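Local coordinates for protein VIN1 (Oscarella pearsei, PDB 6BFI) that binds actin filaments and, as a sponge vinculin homolog, may play a role in cell-cell adhesion, at residues A[766-770]-A[799-803]; A[368-372]-A[422-426]. All coordinates share one frame; numbering follows the deposited sequence.

Contact 1: residues A[766-770]-A[799-803]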
ATOM      1  N   ILE A 766       0.304   5.983 -16.729  1.00 52.39           N
ATOM      2  CA  ILE A 766       1.266   5.058 -17.325  1.00 54.55           C
ATOM      3  C   ILE A 766       1.102   5.019 -18.837  1.00 53.79           C
ATOM      4  O   ILE A 766       2.088   5.046 -19.579  1.00 53.12           O
ATOM      5  CB  ILE A 766       1.122   3.649 -16.720  1.00 54.50           C
ATOM      6  CG1 ILE A 766       1.478   3.640 -15.238  1.00 54.04           C
ATOM      7  CG2 ILE A 766       2.027   2.682 -17.449  1.00 55.40           C
ATOM      8  CD1 ILE A 766       1.132   2.325 -14.561  1.00 52.91           C
ATOM      9  N   SER A 767      -0.142   4.950 -19.319  1.00 55.90           N
ATOM     10  CA  SER A 767      -0.361   4.835 -20.759  1.00 57.24           C
ATOM     11  C   SER A 767      -0.031   6.139 -21.477  1.00 58.59           C
ATOM     12  O   SER A 767       0.521   6.121 -22.587  1.00 58.69           O
ATOM     13  CB  SER A 767      -1.802   4.410 -21.039  1.00 62.72           C
ATOM     14  OG  SER A 767      -2.725   5.362 -20.544  1.00 67.39           O
ATOM     15  N   THR A 768      -0.364   7.277 -20.863  1.00 58.69           N
ATOM     16  CA  THR A 768       0.003   8.569 -21.439  1.00 57.38           C
ATOM     17  C   THR A 768       1.518   8.699 -21.554  1.00 56.97           C
ATOM     18  O   THR A 768       2.054   9.025 -22.626  1.00 59.12           O
ATOM     19  CB  THR A 768      -0.576   9.698 -20.585  1.00 54.22           C
ATOM     20  OG1 THR A 768      -1.998   9.543 -20.485  1.00 55.83           O
ATOM     21  CG2 THR A 768      -0.260  11.055 -21.196  1.00 49.95           C
ATOM     22  N   GLN A 769       2.226   8.430 -20.453  1.00 54.93           N
ATOM     23  CA  GLN A 769       3.683   8.414 -20.497  1.00 57.87           C
ATOM     24  C   GLN A 769       4.199   7.407 -21.513  1.00 58.55           C
ATOM     25  O   GLN A 769       5.244   7.630 -22.129  1.00 61.04           O
ATOM     26  CB  GLN A 769       4.248   8.106 -19.110  1.00 56.25           C
ATOM     27  CG  GLN A 769       3.936   9.161 -18.065  1.00 61.41           C
ATOM     28  CD  GLN A 769       4.524   8.828 -16.706  1.00 66.51           C
ATOM     29  OE1 GLN A 769       5.363   7.935 -16.581  1.00 72.76           O
ATOM     30  NE2 GLN A 769       4.084   9.546 -15.679  1.00 67.26           N
ATOM     31  N   LEU A 770       3.477   6.303 -21.713  1.00 54.92           N
ATOM     32  CA  LEU A 770       3.895   5.306 -22.692  1.00 52.17           C
ATOM     33  C   LEU A 770       3.862   5.883 -24.100  1.00 51.37           C
ATOM     34  O   LEU A 770       4.816   5.727 -24.869  1.00 56.09           O
ATOM     35  CB  LEU A 770       3.006   4.063 -22.600  1.00 53.06           C
ATOM     36  CG  LEU A 770       3.293   2.964 -23.628  1.00 52.68           C
ATOM     37  CD1 LEU A 770       4.652   2.324 -23.380  1.00 53.93           C
ATOM     38  CD2 LEU A 770       2.196   1.915 -23.619  1.00 49.67           C
ATOM     39  N   ASN A 799       8.916   2.308 -18.236  1.00 50.43           N
ATOM     40  CA  ASN A 799       7.479   2.555 -18.283  1.00 49.42           C
ATOM     41  C   ASN A 799       6.710   1.294 -18.668  1.00 50.80           C
ATOM     42  O   ASN A 799       5.701   0.952 -18.040  1.00 51.39           O
ATOM     43  CB  ASN A 799       7.182   3.690 -19.265  1.00 49.91           C
ATOM     44  CG  ASN A 799       5.710   4.031 -19.335  1.00 57.60           C
ATOM     45  OD1 ASN A 799       4.963   3.459 -20.128  1.00 65.23           O
ATOM     46  ND2 ASN A 799       5.282   4.972 -18.501  1.00 60.80           N
ATOM     47  N   ALA A 800       7.180   0.585 -19.700  1.00 51.90           N
ATOM     48  CA  ALA A 800       6.471  -0.601 -20.177  1.00 50.90           C
ATOM     49  C   ALA A 800       6.505  -1.723 -19.147  1.00 42.85           C
ATOM     50  O   ALA A 800       5.504  -2.423 -18.950  1.00 48.64           O
ATOM     51  CB  ALA A 800       7.068  -1.072 -21.504  1.00 49.69           C
ATOM     52  N   GLU A 801       7.650  -1.918 -18.489  1.00 55.10           N
ATOM     53  CA  GLU A 801       7.728  -2.899 -17.412  1.00 57.41           C
ATOM     54  C   GLU A 801       6.738  -2.568 -16.301  1.00 55.07           C
ATOM     55  O   GLU A 801       6.011  -3.445 -15.818  1.00 52.57           O
ATOM     56  CB  GLU A 801       9.155  -2.965 -16.864  1.00 60.03           C
ATOM     57  CG  GLU A 801      10.136  -3.677 -17.777  1.00 65.30           C
ATOM     58  CD  GLU A 801      11.573  -3.533 -17.315  1.00 72.27           C
ATOM     59  OE1 GLU A 801      11.874  -2.550 -16.605  1.00 75.18           O
ATOM     60  OE2 GLU A 801      12.401  -4.403 -17.658  1.00 75.89           O
ATOM     61  N   ASN A 802       6.690  -1.296 -15.890  1.00 50.91           N
ATOM     62  CA  ASN A 802       5.733  -0.895 -14.863  1.00 52.71           C
ATOM     63  C   ASN A 802       4.298  -1.168 -15.305  1.00 53.32           C
ATOM     64  O   ASN A 802       3.475  -1.650 -14.511  1.00 57.59           O
ATOM     65  CB  ASN A 802       5.927   0.581 -14.522  1.00 60.33           C
ATOM     66  CG  ASN A 802       4.862   1.102 -13.586  1.00 63.07           C
ATOM     67  OD1 ASN A 802       4.178   2.077 -13.891  1.00 66.10           O
ATOM     68  ND2 ASN A 802       4.708   0.450 -12.442  1.00 63.78           N
ATOM     69  N   LEU A 803       3.981  -0.881 -16.571  1.00 48.76           N
ATOM     70  CA  LEU A 803       2.638  -1.158 -17.074  1.00 54.81           C
ATOM     71  C   LEU A 803       2.315  -2.646 -17.014  1.00 55.40           C
ATOM     72  O   LEU A 803       1.208  -3.031 -16.622  1.00 60.14           O
ATOM     73  CB  LEU A 803       2.486  -0.648 -18.507  1.00 54.16           C
ATOM     74  CG  LEU A 803       1.122  -0.936 -19.141  1.00 52.22           C
ATOM     75  CD1 LEU A 803       0.003  -0.303 -18.323  1.00 50.55           C
ATOM     76  CD2 LEU A 803       1.074  -0.455 -20.583  1.00 50.63           C
TER
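Asn799 pushes its amide against the backbone of the 766-770 turn, where two antiparallel helices run with short-segment axes 9.7 Å apart at 152°. CB points at the other helix, and with CG anti to the backbone N (chi1 -178°) the amide is carried on to the 766-770 turn, over which it divides. OD1 rests on Leu770, 3.2 Å from its CB, while ND2 comes to 3.4 Å from CB of Gln769. ND2 also gives a weak hydrogen bond to Ile766 O (3.4 Å, N-H...O angle 147°). OD1 is about as close to Ile766 O, at 3.3 Å, and as a second acceptor gains nothing there. That carbonyl oxygen already accepts the helical bond from Leu770 N, so the amide is a second, looser donor. One turn along, Ile766 touches both Asn802 and Leu803: its CG2 packs 3.5 Å from Leu803 CB, and its CD1 sits 3.1 Å from Asn802 OD1. Leu770 CD2 and Leu803 CD2 meet at 4.0 Å. Loop residues Glu256 and Glu257 touch the asparagines, and Thr254 bonds Gln769 OE1. The pair belongs to an antiparallel helical bundle whose apolar side is completed by Ile729 of helix 718-745 and Met702 and Met705 of helix 690-710.

Contact 2: residues A[368-372]-A[422-426]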
ATOM      1  N   LEU A 368      -2.470 -16.766  13.633  1.00 53.65           N
ATOM      2  CA  LEU A 368      -2.402 -15.306  13.621  1.00 53.03           C
ATOM      3  C   LEU A 368      -3.598 -14.692  14.340  1.00 52.35           C
ATOM      4  O   LEU A 368      -3.443 -13.749  15.129  1.00 54.91           O
ATOM      5  CB  LEU A 368      -2.310 -14.789  12.185  1.00 49.21           C
ATOM      6  CG  LEU A 368      -0.892 -14.541  11.669  1.00 49.22           C
ATOM      7  CD1 LEU A 368      -0.067 -15.820  11.699  1.00 45.74           C
ATOM      8  CD2 LEU A 368      -0.927 -13.945  10.268  1.00 48.95           C
ATOM      9  N   ALA A 369      -4.799 -15.221  14.090  1.00 51.15           N
ATOM     10  CA  ALA A 369      -5.976 -14.738  14.802  1.00 53.75           C
ATOM     11  C   ALA A 369      -5.851 -14.958  16.304  1.00 66.28           C
ATOM     12  O   ALA A 369      -6.396 -14.178  17.094  1.00 72.87           O
ATOM     13  CB  ALA A 369      -7.235 -15.418  14.268  1.00 54.76           C
ATOM     14  N   GLU A 370      -5.134 -16.006  16.719  1.00 65.65           N
ATOM     15  CA  GLU A 370      -4.935 -16.247  18.144  1.00 68.22           C
ATOM     16  C   GLU A 370      -3.959 -15.240  18.740  1.00 65.39           C
ATOM     17  O   GLU A 370      -4.193 -14.713  19.836  1.00 66.70           O
ATOM     18  CB  GLU A 370      -4.443 -17.677  18.368  1.00 73.77           C
ATOM     19  CG  GLU A 370      -4.782 -18.239  19.738  1.00 81.47           C
ATOM     20  CD  GLU A 370      -4.107 -19.568  20.011  1.00 85.31           C
ATOM     21  OE1 GLU A 370      -2.997 -19.790  19.484  1.00 83.98           O
ATOM     22  OE2 GLU A 370      -4.685 -20.390  20.753  1.00 92.06           O
ATOM     23  N   ARG A 371      -2.860 -14.959  18.033  1.00 63.26           N
ATOM     24  CA  ARG A 371      -1.947 -13.908  18.473  1.00 58.21           C
ATOM     25  C   ARG A 371      -2.677 -12.582  18.630  1.00 54.67           C
ATOM     26  O   ARG A 371      -2.464 -11.859  19.611  1.00 52.08           O
ATOM     27  CB  ARG A 371      -0.789 -13.762  17.487  1.00 54.57           C
ATOM     28  CG  ARG A 371       0.399 -14.669  17.772  1.00 63.44           C
ATOM     29  CD  ARG A 371       1.199 -14.187  18.974  1.00 59.00           C
ATOM     30  NE  ARG A 371       1.831 -12.894  18.731  1.00 59.95           N
ATOM     31  CZ  ARG A 371       3.039 -12.735  18.197  1.00 58.06           C
ATOM     32  NH1 ARG A 371       3.756 -13.797  17.849  1.00 58.75           N
ATOM     33  NH2 ARG A 371       3.531 -11.516  18.011  1.00 51.16           N
ATOM     34  N   VAL A 372      -3.551 -12.248  17.678  1.00 53.11           N
ATOM     35  CA  VAL A 372      -4.306 -11.004  17.789  1.00 53.52           C
ATOM     36  C   VAL A 372      -5.262 -11.060  18.977  1.00 57.59           C
ATOM     37  O   VAL A 372      -5.386 -10.091  19.736  1.00 58.12           O
ATOM     38  CB  VAL A 372      -5.045 -10.709  16.475  1.00 54.23           C
ATOM     39  CG1 VAL A 372      -5.954  -9.502  16.632  1.00 54.10           C
ATOM     40  CG2 VAL A 372      -4.040 -10.486  15.364  1.00 53.79           C
ATOM     41  N   GLU A 422       3.732  -6.872  12.878  1.00 43.77           N
ATOM     42  CA  GLU A 422       4.724  -7.327  11.909  1.00 51.34           C
ATOM     43  C   GLU A 422       4.438  -8.751  11.446  1.00 54.20           C
ATOM     44  O   GLU A 422       4.586  -9.064  10.257  1.00 55.14           O
ATOM     45  CB  GLU A 422       6.127  -7.229  12.507  1.00 55.08           C
ATOM     46  CG  GLU A 422       7.214  -7.836  11.632  1.00 68.33           C
ATOM     47  CD  GLU A 422       7.327  -7.152  10.282  1.00 74.01           C
ATOM     48  OE1 GLU A 422       7.249  -5.905  10.239  1.00 76.42           O
ATOM     49  OE2 GLU A 422       7.486  -7.863   9.264  1.00 73.17           O
ATOM     50  N   LEU A 423       4.028  -9.627  12.369  1.00 52.98           N
ATOM     51  CA  LEU A 423       3.699 -11.000  11.996  1.00 50.78           C
ATOM     52  C   LEU A 423       2.525 -11.033  11.028  1.00 50.16           C
ATOM     53  O   LEU A 423       2.560 -11.737  10.014  1.00 53.81           O
ATOM     54  CB  LEU A 423       3.386 -11.830  13.242  1.00 54.48           C
ATOM     55  CG  LEU A 423       2.910 -13.261  12.973  1.00 58.64           C
ATOM     56  CD1 LEU A 423       4.001 -14.071  12.290  1.00 62.03           C
ATOM     57  CD2 LEU A 423       2.461 -13.944  14.254  1.00 63.71           C
ATOM     58  N   VAL A 424       1.469 -10.275  11.331  1.00 49.59           N
ATOM     59  CA  VAL A 424       0.315 -10.211  10.439  1.00 50.80           C
ATOM     60  C   VAL A 424       0.727  -9.680   9.072  1.00 53.44           C
ATOM     61  O   VAL A 424       0.297 -10.195   8.033  1.00 58.33           O
ATOM     62  CB  VAL A 424      -0.798  -9.354  11.071  1.00 51.21           C
ATOM     63  CG1 VAL A 424      -1.810  -8.930  10.023  1.00 46.93           C
ATOM     64  CG2 VAL A 424      -1.480 -10.124  12.188  1.00 51.34           C
ATOM     65  N   ALA A 425       1.580  -8.653   9.053  1.00 55.05           N
ATOM     66  CA  ALA A 425       2.030  -8.093   7.785  1.00 48.19           C
ATOM     67  C   ALA A 425       2.872  -9.087   6.996  1.00 52.84           C
ATOM     68  O   ALA A 425       2.903  -9.031   5.760  1.00 54.67           O
ATOM     69  CB  ALA A 425       2.820  -6.805   8.033  1.00 46.94           C
ATOM     70  N   SER A 426       3.554 -10.005   7.681  1.00 53.08           N
ATOM     71  CA  SER A 426       4.433 -10.951   7.004  1.00 56.36           C
ATOM     72  C   SER A 426       3.750 -12.259   6.624  1.00 60.42           C
ATOM     73  O   SER A 426       4.252 -12.961   5.740  1.00 64.37           O
ATOM     74  CB  SER A 426       5.650 -11.267   7.878  1.00 60.01           C
ATOM     75  OG  SER A 426       6.550 -10.174   7.910  1.00 69.95           O
TER
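Leu423 enters first, its side chain directed at helix 344-375 and wedged between Leu368 and Arg371. With CG anti to the backbone N (chi1 175°), CD2 is placed 4.1 Å from Leu368 CD1. The same methyl lies against one face of the Arg371 guanidinium, offset toward the rim, 3.8 Å from Arg371 NH1, and the two side chains cross at about a right angle. Arg371 reaches this position by bending at chi2 and chi3; its tip is then fixed by a salt bridge from NE to Asp375 and hydrogen bonds from NH1 to Leu308 O and from NH2 to Thr420 OG1. Val424 follows; its CA is the nearest to that of Leu368 across the two segments, at 6.6 Å. Leu368 CD2 presses on the main chain here, 3.9 Å from Val424 CA, while Val424 CG2 meets Val372 CG2 at 4.1 Å. Cutting Leu368 back to an alanine removes CG and both methyls and would probably open a gap beside Leu423 CD2 and the Val424 backbone. With axes antiparallel at 159° and 10.4 Å apart, this is helix packing within a vinculin-family bundle, where Val305 of helix 289-306 backs Leu368 and Val490 of helix 466-493 backs Val372. The contacts between the segments are van der Waals ones, without hydrogen bond or salt bridge: each guanidinium nitrogen has a polar partner outside them, while the rim of one face touches a leucine methyl.

Overall arrangement
Both contacts are buried crossings of antiparallel helices, yet they share no element: contact 2 pairs helix 344-375 with helix 399-427, and contact 1 pairs helix 763-778 with helix 786-817 much later in the chain. Their centres are 36 Å apart, on opposite sides of the chain's centre, and their nearest atoms are about 21 Å apart, so neither supports the other directly. Contact 1 buries more surface (353 against 249 Å²), has the closer axes, and admits amides beside acidic loop residues. Contact 2 is mostly aliphatic; the one charged side chain that touches across it, an arginine, has its polar partners outside the two segments. Such repeated antiparallel packing fits the all-helical bundles of the vinculin family.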